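Local coordinates for protein succinylglutamate desuccinylase/aspartoacylase (Ruegeria sp. TM1040, PDB 3NA6) that probably hydrolyses an N-acylated amino acid, as a member of the succinylglutamate desuccinylase/aspartoacylase family of metal-dependent hydrolases, at residues N5-P9 / K125-Y129; G266-I272 / L283-W288. All blocks are in the same frame, centred on the assembly; numbering follows the deposited sequence. Where two conformers were deposited one is given.

Contact 1. Residues N5-P9 / K125-Y129; sequences NPISP and KIADY
Asn5 and Tyr129 are the closest CA pair, 6.1 Å apart, where the loop leading into strand 8-9 passes helix 122-134. An Asx turn shapes that loop: Asn5 OD1 accepts from Ile7 N at 2.9 Å. The other half of the same amide reaches the helix, since CG lies opposite the backbone N about CA-CB (chi1 -167°). There Asn5 ND2 donates to Asp128 OD2 at 2.7 Å, an almost straight bond to the anti lone pair, with amide and carboxylate 8° from coplanar; Asp128 OD1 pairs with Arg132. Asn5 ND2 also donates to Lys125 O at 3.0 Å, a carbonyl already taken by Tyr129 N within the helix. Three bonds fix the rotation of the Asn5 amide; a leucine here, with no amide, would probably leave Ile7 N and Asp128 OD2 without these mates and let the turn relax. Next along the chain, Ile7 touches both the helix and Leu23 and Leu25 of strand 17-26, tying the mixed sheet's edge to the helix. Ile7 CG2 lies over one face of the Tyr129 ring, a CH-pi contact 3.6 Å from the centroid and 10° off the normal. At the far end of that ring, Pro9 CG touches Tyr129 OH at 3.4 Å.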
loop_
_atom_site.group_PDB
_atom_site.type_symbol
_atom_site.label_atom_id
_atom_site.label_comp_id
_atom_site.label_asym_id
_atom_site.label_seq_id
_atom_site.Cartn_x
_atom_site.Cartn_y
_atom_site.Cartn_z
ATOM N N ASN A 5 -26.726 -5.999 -20.602
ATOM C CA ASN A 5 -25.999 -5.674 -19.378
ATOM C C ASN A 5 -26.164 -6.842 -18.375
ATOM O O ASN A 5 -27.241 -7.416 -18.295
ATOM C CB ASN A 5 -26.584 -4.398 -18.803
ATOM C CG ASN A 5 -25.721 -3.822 -17.727
ATOM O OD1 ASN A 5 -25.761 -4.265 -16.577
ATOM N ND2 ASN A 5 -24.888 -2.871 -18.099
ATOM N N PRO A 6 -25.102 -7.215 -17.638
ATOM C CA PRO A 6 -25.248 -8.317 -16.664
ATOM C C PRO A 6 -25.956 -7.982 -15.336
ATOM O O PRO A 6 -26.133 -8.870 -14.506
ATOM C CB PRO A 6 -23.810 -8.722 -16.373
ATOM C CG PRO A 6 -23.023 -7.435 -16.570
ATOM C CD PRO A 6 -23.717 -6.724 -17.716
ATOM N N ILE A 7 -26.375 -6.737 -15.131
ATOM C CA ILE A 7 -27.065 -6.395 -13.882
ATOM C C ILE A 7 -28.463 -7.006 -13.831
ATOM O O ILE A 7 -29.179 -6.954 -14.816
ATOM C CB ILE A 7 -27.115 -4.865 -13.642
ATOM C CG1 ILE A 7 -25.736 -4.386 -13.177
ATOM C CG2 ILE A 7 -28.275 -4.475 -12.684
ATOM C CD1 ILE A 7 -25.533 -2.889 -13.239
ATOM N N SER A 8 -28.832 -7.606 -12.701
ATOM C CA SER A 8 -30.213 -8.010 -12.465
ATOM C C SER A 8 -30.701 -7.533 -11.109
ATOM O O SER A 8 -30.063 -7.786 -10.093
ATOM C CB SER A 8 -30.447 -9.524 -12.603
ATOM O OG SER A 8 -29.337 -10.244 -12.158
ATOM N N PRO A 9 -31.832 -6.821 -11.102
ATOM C CA PRO A 9 -32.408 -6.374 -9.854
ATOM C C PRO A 9 -32.916 -7.526 -9.043
ATOM O O PRO A 9 -33.306 -8.556 -9.599
ATOM C CB PRO A 9 -33.572 -5.472 -10.282
ATOM C CG PRO A 9 -33.424 -5.238 -11.720
ATOM C CD PRO A 9 -32.582 -6.332 -12.272
ATOM N N LYS A 125 -20.192 -0.597 -16.613
ATOM C CA LYS A 125 -21.386 -1.473 -16.538
ATOM C C LYS A 125 -22.552 -0.791 -15.783
ATOM O O LYS A 125 -23.703 -0.867 -16.219
ATOM C CB LYS A 125 -21.037 -2.817 -15.888
ATOM C CG LYS A 125 -20.116 -3.724 -16.774
ATOM C CD LYS A 125 -19.536 -4.851 -15.943
ATOM C CE LYS A 125 -19.215 -6.085 -16.719
ATOM N NZ LYS A 125 -18.416 -7.014 -15.868
ATOM N N ILE A 126 -22.244 -0.062 -14.708
ATOM C CA ILE A 126 -23.231 0.792 -14.041
ATOM C C ILE A 126 -23.811 1.807 -15.030
ATOM O O ILE A 126 -25.037 1.918 -15.183
ATOM C CB ILE A 126 -22.663 1.496 -12.778
ATOM C CG1 ILE A 126 -22.265 0.461 -11.722
ATOM C CG2 ILE A 126 -23.666 2.435 -12.167
ATOM C CD1 ILE A 126 -21.508 1.054 -10.470
ATOM N N ALA A 127 -22.936 2.551 -15.693
ATOM C CA ALA A 127 -23.364 3.548 -16.664
ATOM C C ALA A 127 -24.229 2.935 -17.764
ATOM O O ALA A 127 -25.290 3.464 -18.112
ATOM C CB ALA A 127 -22.152 4.246 -17.292
ATOM N N ASP A 128 -23.798 1.805 -18.287
ATOM C CA ASP A 128 -24.543 1.145 -19.349
ATOM C C ASP A 128 -25.956 0.721 -18.913
ATOM O O ASP A 128 -26.901 0.778 -19.695
ATOM C CB ASP A 128 -23.778 -0.076 -19.873
ATOM C CG ASP A 128 -24.548 -0.816 -20.930
ATOM O OD1 ASP A 128 -24.527 -0.370 -22.107
ATOM O OD2 ASP A 128 -25.208 -1.802 -20.564
ATOM N N TYR A 129 -26.087 0.273 -17.677
ATOM C CA TYR A 129 -27.381 -0.140 -17.159
ATOM C C TYR A 129 -28.304 1.068 -17.026
ATOM O O TYR A 129 -29.499 0.987 -17.304
ATOM C CB TYR A 129 -27.229 -0.869 -15.811
ATOM C CG TYR A 129 -28.519 -1.438 -15.292
ATOM C CD1 TYR A 129 -29.082 -2.578 -15.856
ATOM C CD2 TYR A 129 -29.180 -0.843 -14.248
ATOM C CE1 TYR A 129 -30.270 -3.078 -15.381
ATOM C CE2 TYR A 129 -30.343 -1.353 -13.769
ATOM C CZ TYR A 129 -30.890 -2.442 -14.337
ATOM O OH TYR A 129 -32.066 -2.917 -13.838
#

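Contact 2. Residues G266-I272 / L283-W288; sequences GLFEIMI and LVARVW
Glu269 and Trp288, which together with Met271 lose the most surface here, project from the same face of two antiparallel strands whose axes approach to 4.5 Å at 158°. Pairs Leu267-Trp288 and Glu269-Arg286 are hydrogen-bonded, and each is closed by two N-H...O bonds; Phe268-Val287 and Ile270-Ala285 are non-hydrogen-bonded pairs. Glu269 has CG anti to the backbone N (chi1 -178°), is extended beyond CG and runs alongside the indole, pointing the same way. Glu269 OE1 receives Trp288 NE1 at 2.9 Å, the bond nearly straight and the oxygen in the ring plane, which orients the indole edge. Arg286, deposited in two conformers, adds a salt bridge in the one given: Arg286 NH2 meets Glu269 OE1 at 3.1 Å from the syn side, slightly out of the carboxylate plane. Both charges have further partners on the second subunit, Glu269 OE2 with Lys226 and Arg286 NH2 with Glu71, so the face forms part of an interface. In Met271, a selenomethionine just past the strand, the backbone N-H bonds to Val284 O, with Met271 N and Val284 O 2.8 Å apart. Its chain bends at chi2 and chi3, bringing Met271 SE to 3.9 Å from Arg286 NE in this conformer, while Met271 CG packs 3.8 Å from Leu283 CG. Val284 and Ala285 both face Tyr300 across the other edge of their strand, making a classic beta bulge within a four-stranded antiparallel sheet.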
loop_
_atom_site.group_PDB
_atom_site.type_symbol
_atom_site.label_atom_id
_atom_site.label_comp_id
_atom_site.label_asym_id
_atom_site.label_seq_id
_atom_site.Cartn_x
_atom_site.Cartn_y
_atom_site.Cartn_z
ATOM N N GLY A 266 1.183 24.312 -1.138
ATOM C CA GLY A 266 1.417 24.875 0.172
ATOM C C GLY A 266 0.224 24.884 1.085
ATOM O O GLY A 266 -0.781 24.171 0.853
ATOM N N LEU A 267 0.376 25.701 2.124
ATOM C CA LEU A 267 -0.639 25.996 3.122
ATOM C C LEU A 267 -1.612 27.013 2.540
ATOM O O LEU A 267 -1.243 28.132 2.215
ATOM C CB LEU A 267 0.014 26.569 4.392
ATOM C CG LEU A 267 -0.896 26.953 5.569
ATOM C CD1 LEU A 267 -1.659 25.725 6.004
ATOM C CD2 LEU A 267 -0.126 27.584 6.757
ATOM N N PHE A 268 -2.874 26.638 2.464
ATOM C CA PHE A 268 -3.876 27.447 1.753
ATOM C C PHE A 268 -4.598 28.377 2.721
ATOM O O PHE A 268 -5.214 27.911 3.699
ATOM C CB PHE A 268 -4.903 26.519 1.127
ATOM C CG PHE A 268 -5.941 27.219 0.310
ATOM C CD1 PHE A 268 -5.581 27.895 -0.840
ATOM C CD2 PHE A 268 -7.265 27.188 0.672
ATOM C CE1 PHE A 268 -6.490 28.504 -1.625
ATOM C CE2 PHE A 268 -8.214 27.851 -0.125
ATOM C CZ PHE A 268 -7.808 28.477 -1.286
ATOM N N GLU A 269 -4.501 29.676 2.472
ATOM C CA GLU A 269 -5.233 30.654 3.246
ATOM C C GLU A 269 -6.237 31.400 2.364
ATOM O O GLU A 269 -5.854 32.263 1.554
ATOM C CB GLU A 269 -4.327 31.681 3.918
ATOM C CG GLU A 269 -5.174 32.685 4.770
ATOM C CD GLU A 269 -4.399 33.843 5.286
ATOM O OE1 GLU A 269 -3.201 33.912 4.974
ATOM O OE2 GLU A 269 -5.002 34.698 5.987
ATOM N N ILE A 270 -7.521 31.094 2.522
ATOM C CA ILE A 270 -8.551 31.841 1.771
ATOM C C ILE A 270 -8.769 33.164 2.503
ATOM O O ILE A 270 -8.584 33.223 3.730
ATOM C CB ILE A 270 -9.843 31.029 1.626
ATOM C CG1 ILE A 270 -10.671 31.610 0.479
ATOM C CG2 ILE A 270 -10.632 30.975 2.929
ATOM C CD1 ILE A 270 -11.180 30.623 -0.436
HETATM N N MSE A 271 -9.137 34.217 1.774
HETATM C CA MSE A 271 -9.308 35.551 2.383
HETATM C C MSE A 271 -10.759 36.012 2.555
HETATM O O MSE A 271 -11.044 36.970 3.286
HETATM C CB MSE A 271 -8.543 36.594 1.575
HETATM C CG MSE A 271 -7.067 36.272 1.418
HETATM SE SE MSE A 271 -6.081 35.912 3.096
HETATM C CE MSE A 271 -6.295 37.590 4.034
ATOM N N ILE A 272 -11.682 35.365 1.861
ATOM C CA ILE A 272 -13.111 35.629 2.070
ATOM C C ILE A 272 -13.819 34.266 2.061
ATOM O O ILE A 272 -13.287 33.287 1.526
ATOM C CB ILE A 272 -13.733 36.586 1.005
ATOM C CG1 ILE A 272 -13.882 35.892 -0.342
ATOM C CG2 ILE A 272 -12.962 37.964 0.917
ATOM C CD1 ILE A 272 -12.617 35.471 -0.960
ATOM N N LEU A 283 -7.509 40.518 -2.764
ATOM C CA LEU A 283 -6.881 39.253 -2.437
ATOM C C LEU A 283 -7.976 38.224 -2.173
ATOM O O LEU A 283 -8.864 38.474 -1.380
ATOM C CB LEU A 283 -6.020 39.457 -1.212
ATOM C CG LEU A 283 -4.907 38.501 -0.852
ATOM C CD1 LEU A 283 -3.921 38.301 -1.986
ATOM C CD2 LEU A 283 -4.230 39.094 0.380
ATOM N N VAL A 284 -7.942 37.106 -2.891
ATOM C CA VAL A 284 -8.885 35.999 -2.683
ATOM C C VAL A 284 -8.248 34.862 -1.864
ATOM O O VAL A 284 -8.919 34.207 -1.040
ATOM C CB VAL A 284 -9.354 35.466 -4.026
ATOM C CG1 VAL A 284 -10.148 34.182 -3.893
ATOM C CG2 VAL A 284 -10.177 36.547 -4.703
ATOM N N ALA A 285 -6.962 34.634 -2.094
ATOM C CA ALA A 285 -6.242 33.565 -1.397
ATOM C C ALA A 285 -4.755 33.820 -1.356
ATOM O O ALA A 285 -4.207 34.553 -2.223
ATOM C CB ALA A 285 -6.515 32.234 -2.051
ATOM N N ARG A 286 -4.092 33.238 -0.354
ATOM C CA ARG A 286 -2.632 33.209 -0.312
ATOM C C ARG A 286 -2.153 31.793 -0.047
ATOM O O ARG A 286 -2.734 31.082 0.782
ATOM C CB ARG A 286 -2.089 34.147 0.760
ATOM C CG ARG A 286 -2.524 35.591 0.577
ATOM C CD ARG A 286 -1.808 36.528 1.531
ATOM N NE ARG A 286 -2.212 36.327 2.915
ATOM C CZ ARG A 286 -1.732 37.032 3.930
ATOM N NH1 ARG A 286 -0.833 37.992 3.697
ATOM N NH2 ARG A 286 -2.130 36.763 5.167
ATOM N N VAL A 287 -1.096 31.396 -0.758
ATOM C CA VAL A 287 -0.427 30.121 -0.538
ATOM C C VAL A 287 0.926 30.312 0.190
ATOM O O VAL A 287 1.861 31.016 -0.325
ATOM C CB VAL A 287 -0.246 29.332 -1.850
ATOM C CG1 VAL A 287 0.299 27.921 -1.531
ATOM C CG2 VAL A 287 -1.605 29.171 -2.551
ATOM N N TRP A 288 1.011 29.734 1.397
ATOM C CA TRP A 288 2.202 29.857 2.256
ATOM C C TRP A 288 3.070 28.617 2.037
ATOM O O TRP A 288 2.568 27.541 1.738
ATOM C CB TRP A 288 1.823 29.960 3.732
ATOM C CG TRP A 288 1.061 31.181 4.103
ATOM C CD1 TRP A 288 -0.303 31.353 4.080
ATOM C CD2 TRP A 288 1.613 32.427 4.522
ATOM N NE1 TRP A 288 -0.622 32.636 4.489
ATOM C CE2 TRP A 288 0.535 33.323 4.733
ATOM C CE3 TRP A 288 2.919 32.880 4.744
ATOM C CZ2 TRP A 288 0.729 34.643 5.170
ATOM C CZ3 TRP A 288 3.107 34.189 5.136
ATOM C CH2 TRP A 288 2.016 35.050 5.361
#

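Contacts 1 and 2 lie on opposite sides of the chain's centre, their own centres 44 Å apart and their nearest atoms about 32 Å apart, so neither touches the other. Contact 1, its centre about 20 Å from that of the chain, joins the N-terminal edge of the mixed sheet to a helix of the catalytic domain. Contact 2, its centre about 27 Å from the chain's, belongs to a separate antiparallel sheet and meets a second subunit, whereas no other chain of the assembly reaches contact 1. Neither includes the calcium ligands Thr82 and Gly237, or His59, Glu62 and His145, which may form the unoccupied metal site expected of this family.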